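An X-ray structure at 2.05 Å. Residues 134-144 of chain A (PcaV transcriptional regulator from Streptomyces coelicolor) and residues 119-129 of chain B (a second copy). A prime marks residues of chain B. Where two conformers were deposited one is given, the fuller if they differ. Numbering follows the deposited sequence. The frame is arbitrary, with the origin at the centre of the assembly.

Chain A (134-144) DLIRRVADAAE
Chain B (119-129) VFLAPLAADEQ

A helix that packs against the junction between two helices can satisfy charge and burial together, and the contact between two copies of the PcaV transcriptional regulator illustrates how. In chain A, residues 134-143 are helical, with phi/psi near -65/-43 and i to i+4 hydrogen bonds such as Arg138 N to Asp134 O (3.0 Å); Glu144 follows at -81/-7. In chain B, a helix covers Val119′ and Phe120′, a type I turn spans Leu121′ to Leu124′, closed by Leu124′ N to Leu121′ O (3.0 Å), and a second helix starts after the N-cap residue Ala125′. The register runs antiparallel: CA of Leu135 lies 7.4 Å from CA of Leu124′, CA of Val139 lies 6.2 Å from CA of Pro123′, and CA of Ala143 lies 6.3 Å from CA of Phe120′. Together the stretches bury 498 Å².

Asp134 (chi1 t) makes no contact across the interface but bonds to a residue that does: its OD2 accepts from Arg138 NH1 at 3.2 Å, a salt bridge between residues four apart, about one helical turn. Leu135, rotamer m,t and pointing toward chain B, brings CD2 to 4.0 Å from Leu124′ CD2, while its CD1 lies 3.7 Å from Glu128′ O.

Arg138 carries the polar chemistry. With chi1 to chi3 m, t, p, its guanidinium meets the Glu128′ carboxylate in a two-pronged salt bridge, NH1 to OE2 and NH2 to OE1, both 2.8 Å. NH2 also donates to Pro123′ O at 2.9 Å. These acceptors lie near the guanidinium plane, where the N-H bonds point, leaving one face to Leu124′ CD2, 3.7 Å from NH2. Glu128′ (m,t, chi3 -56°) is held in turn by its own chain: Ala125′ N donates to Glu128′ OE1 at 2.9 Å, so one carboxylate oxygen serves both the helix start and the arginine.

Val139 (chi1 t) fills the apolar centre. Its CG1 sits over the face of the Phe120′ ring (chi1 t, chi2 66°), 3.7 Å from the centroid and 17° off the normal, a CH-pi contact; its CG2 touches Leu124′ CD1 (m,t) at 3.7 Å. Its carbonyl is bridged to chain B by a water that donates to Val139 O (2.8 Å) and Phe120′ O (2.7 Å).

Small residues complete the helix surface. Ala142 CB rests 3.5 Å from CG of Pro123′, whose ring is C-gamma exo, and Ala143 CB approaches the edge of the Phe120′ ring, 4.3 Å from CD1.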

# COMPACT_ATOMS: atom_id res chain seq x y z
N ASP A 134 10.55 -12.69 11.05
CA ASP A 134 9.75 -13.49 11.97
C ASP A 134 8.59 -12.69 12.53
O ASP A 134 7.45 -13.15 12.48
CB ASP A 134 10.59 -14.03 13.14
CG ASP A 134 9.75 -14.88 14.10
OD1 ASP A 134 9.16 -15.89 13.65
OD2 ASP A 134 9.66 -14.54 15.31
N LEU A 135 8.87 -11.49 13.04
CA LEU A 135 7.84 -10.69 13.67
C LEU A 135 6.77 -10.24 12.68
O LEU A 135 5.58 -10.28 12.97
CB LEU A 135 8.43 -9.47 14.37
CG LEU A 135 9.45 -9.76 15.46
CD1 LEU A 135 9.92 -8.45 16.12
CD2 LEU A 135 8.93 -10.77 16.49
N ILE A 136 7.20 -9.76 11.51
CA ILE A 136 6.24 -9.27 10.54
C ILE A 136 5.37 -10.43 10.03
O ILE A 136 4.15 -10.30 9.89
CB ILE A 136 6.95 -8.53 9.39
CG1 ILE A 136 7.59 -7.25 9.94
CG2 ILE A 136 5.97 -8.18 8.29
CD1 ILE A 136 8.45 -6.50 8.90
N ARG A 137 5.99 -11.58 9.78
CA ARG A 137 5.20 -12.74 9.35
C ARG A 137 4.18 -13.16 10.38
O ARG A 137 3.05 -13.49 10.02
CB ARG A 137 6.08 -13.94 9.02
CG ARG A 137 6.75 -13.81 7.70
CD ARG A 137 7.48 -15.10 7.36
NE ARG A 137 8.20 -14.95 6.11
CZ ARG A 137 9.46 -15.30 5.95
NH1 ARG A 137 10.12 -15.83 6.97
NH2 ARG A 137 10.06 -15.14 4.77
N ARG A 138 4.56 -13.17 11.66
CA ARG A 138 3.62 -13.56 12.70
C ARG A 138 2.44 -12.60 12.75
O ARG A 138 1.29 -13.03 12.90
CB ARG A 138 4.31 -13.65 14.07
CG ARG A 138 5.12 -14.95 14.25
CD ARG A 138 6.14 -14.84 15.38
NE ARG A 138 5.53 -14.46 16.66
CZ ARG A 138 6.21 -14.08 17.73
NH1 ARG A 138 7.54 -14.02 17.69
NH2 ARG A 138 5.58 -13.76 18.85
N VAL A 139 2.71 -11.31 12.59
CA VAL A 139 1.65 -10.31 12.64
C VAL A 139 0.74 -10.43 11.42
O VAL A 139 -0.49 -10.43 11.54
CB VAL A 139 2.24 -8.87 12.75
CG1 VAL A 139 1.15 -7.81 12.53
CG2 VAL A 139 2.89 -8.68 14.11
N ALA A 140 1.32 -10.54 10.23
CA ALA A 140 0.49 -10.63 9.03
C ALA A 140 -0.31 -11.94 9.02
O ALA A 140 -1.49 -11.95 8.62
CB ALA A 140 1.34 -10.50 7.76
N ASP A 141 0.30 -13.03 9.46
CA ASP A 141 -0.34 -14.35 9.38
C ASP A 141 -1.54 -14.37 10.31
O ASP A 141 -2.60 -14.88 9.95
CB ASP A 141 0.60 -15.51 9.75
CG ASP A 141 1.71 -15.76 8.71
OD1 ASP A 141 1.71 -15.13 7.62
OD2 ASP A 141 2.58 -16.62 8.99
N ALA A 142 -1.37 -13.82 11.51
CA ALA A 142 -2.44 -13.84 12.49
C ALA A 142 -3.60 -12.97 12.07
O ALA A 142 -4.75 -13.32 12.28
CB ALA A 142 -1.93 -13.43 13.86
N ALA A 143 -3.32 -11.82 11.45
CA ALA A 143 -4.40 -10.94 11.02
C ALA A 143 -5.18 -11.57 9.88
O ALA A 143 -6.39 -11.45 9.81
CB ALA A 143 -3.86 -9.53 10.61
N GLU A 144 -4.48 -12.26 8.98
CA GLU A 144 -5.15 -12.87 7.84
C GLU A 144 -5.80 -14.21 8.20
O GLU A 144 -6.52 -14.80 7.39
CB GLU A 144 -4.17 -13.01 6.67
CG GLU A 144 -3.76 -11.67 6.10
CD GLU A 144 -2.58 -11.75 5.14
OE1 GLU A 144 -2.05 -12.87 4.94
OE2 GLU A 144 -2.18 -10.70 4.59
N VAL B 119 -5.26 -5.85 18.87
CA VAL B 119 -5.37 -7.17 18.26
C VAL B 119 -4.33 -7.41 17.14
O VAL B 119 -3.74 -8.49 17.02
CB VAL B 119 -6.82 -7.43 17.76
CG1 VAL B 119 -6.89 -8.67 16.86
CG2 VAL B 119 -7.76 -7.56 18.95
N PHE B 120 -4.09 -6.39 16.32
CA PHE B 120 -3.05 -6.46 15.28
C PHE B 120 -1.65 -6.83 15.81
O PHE B 120 -0.92 -7.63 15.20
CB PHE B 120 -3.00 -5.10 14.55
CG PHE B 120 -2.08 -5.06 13.35
CD1 PHE B 120 -2.37 -5.81 12.22
CD2 PHE B 120 -0.98 -4.23 13.34
CE1 PHE B 120 -1.55 -5.74 11.10
CE2 PHE B 120 -0.13 -4.16 12.22
CZ PHE B 120 -0.42 -4.91 11.10
N LEU B 121 -1.28 -6.24 16.94
CA LEU B 121 0.03 -6.46 17.55
C LEU B 121 0.03 -7.63 18.54
O LEU B 121 1.09 -8.03 19.03
CB LEU B 121 0.49 -5.19 18.27
CG LEU B 121 0.77 -4.00 17.33
CD1 LEU B 121 1.25 -2.79 18.10
CD2 LEU B 121 1.77 -4.40 16.30
N ALA B 122 -1.14 -8.18 18.82
CA ALA B 122 -1.28 -9.21 19.87
C ALA B 122 -0.50 -10.55 19.76
O ALA B 122 -0.27 -11.18 20.78
CB ALA B 122 -2.75 -9.50 20.12
N PRO B 123 -0.12 -11.00 18.54
CA PRO B 123 0.73 -12.20 18.46
C PRO B 123 2.11 -11.98 19.08
O PRO B 123 2.81 -12.92 19.39
CB PRO B 123 0.91 -12.41 16.96
CG PRO B 123 -0.23 -11.73 16.35
CD PRO B 123 -0.64 -10.61 17.21
N LEU B 124 2.48 -10.72 19.25
CA LEU B 124 3.79 -10.38 19.80
C LEU B 124 3.71 -10.08 21.30
O LEU B 124 2.79 -9.37 21.75
CB LEU B 124 4.33 -9.15 19.08
CG LEU B 124 4.36 -9.25 17.55
CD1 LEU B 124 5.09 -8.03 17.00
CD2 LEU B 124 5.02 -10.54 17.05
N ALA B 125 4.66 -10.61 22.06
CA ALA B 125 4.78 -10.23 23.47
C ALA B 125 5.14 -8.75 23.53
O ALA B 125 5.61 -8.18 22.54
CB ALA B 125 5.85 -11.07 24.15
N ALA B 126 4.90 -8.11 24.67
CA ALA B 126 5.22 -6.68 24.80
C ALA B 126 6.66 -6.33 24.41
O ALA B 126 6.89 -5.33 23.74
CB ALA B 126 4.90 -6.17 26.22
N ASP B 127 7.63 -7.14 24.80
CA ASP B 127 9.02 -6.89 24.42
C ASP B 127 9.22 -6.96 22.91
O ASP B 127 9.99 -6.20 22.32
CB ASP B 127 9.97 -7.87 25.10
CG ASP B 127 10.13 -7.60 26.58
OD1 ASP B 127 9.63 -6.57 27.06
OD2 ASP B 127 10.77 -8.44 27.26
N GLU B 128 8.53 -7.91 22.27
CA GLU B 128 8.65 -8.06 20.83
C GLU B 128 7.99 -6.91 20.07
O GLU B 128 8.43 -6.56 18.99
CB GLU B 128 8.03 -9.38 20.37
CG GLU B 128 8.70 -10.61 20.96
CD GLU B 128 8.05 -11.89 20.50
OE1 GLU B 128 6.82 -12.04 20.70
OE2 GLU B 128 8.75 -12.75 19.92
N GLN B 129 6.91 -6.36 20.62
CA GLN B 129 6.24 -5.22 20.00
C GLN B 129 7.18 -4.02 19.94
O GLN B 129 7.22 -3.31 18.96
CB GLN B 129 4.93 -4.87 20.71
CG GLN B 129 3.89 -6.00 20.70
CD GLN B 129 2.59 -5.65 21.41
OE1 GLN B 129 2.24 -4.48 21.56
NE2 GLN B 129 1.85 -6.68 21.83
O HOH W 1 -2.01 -9.68 13.79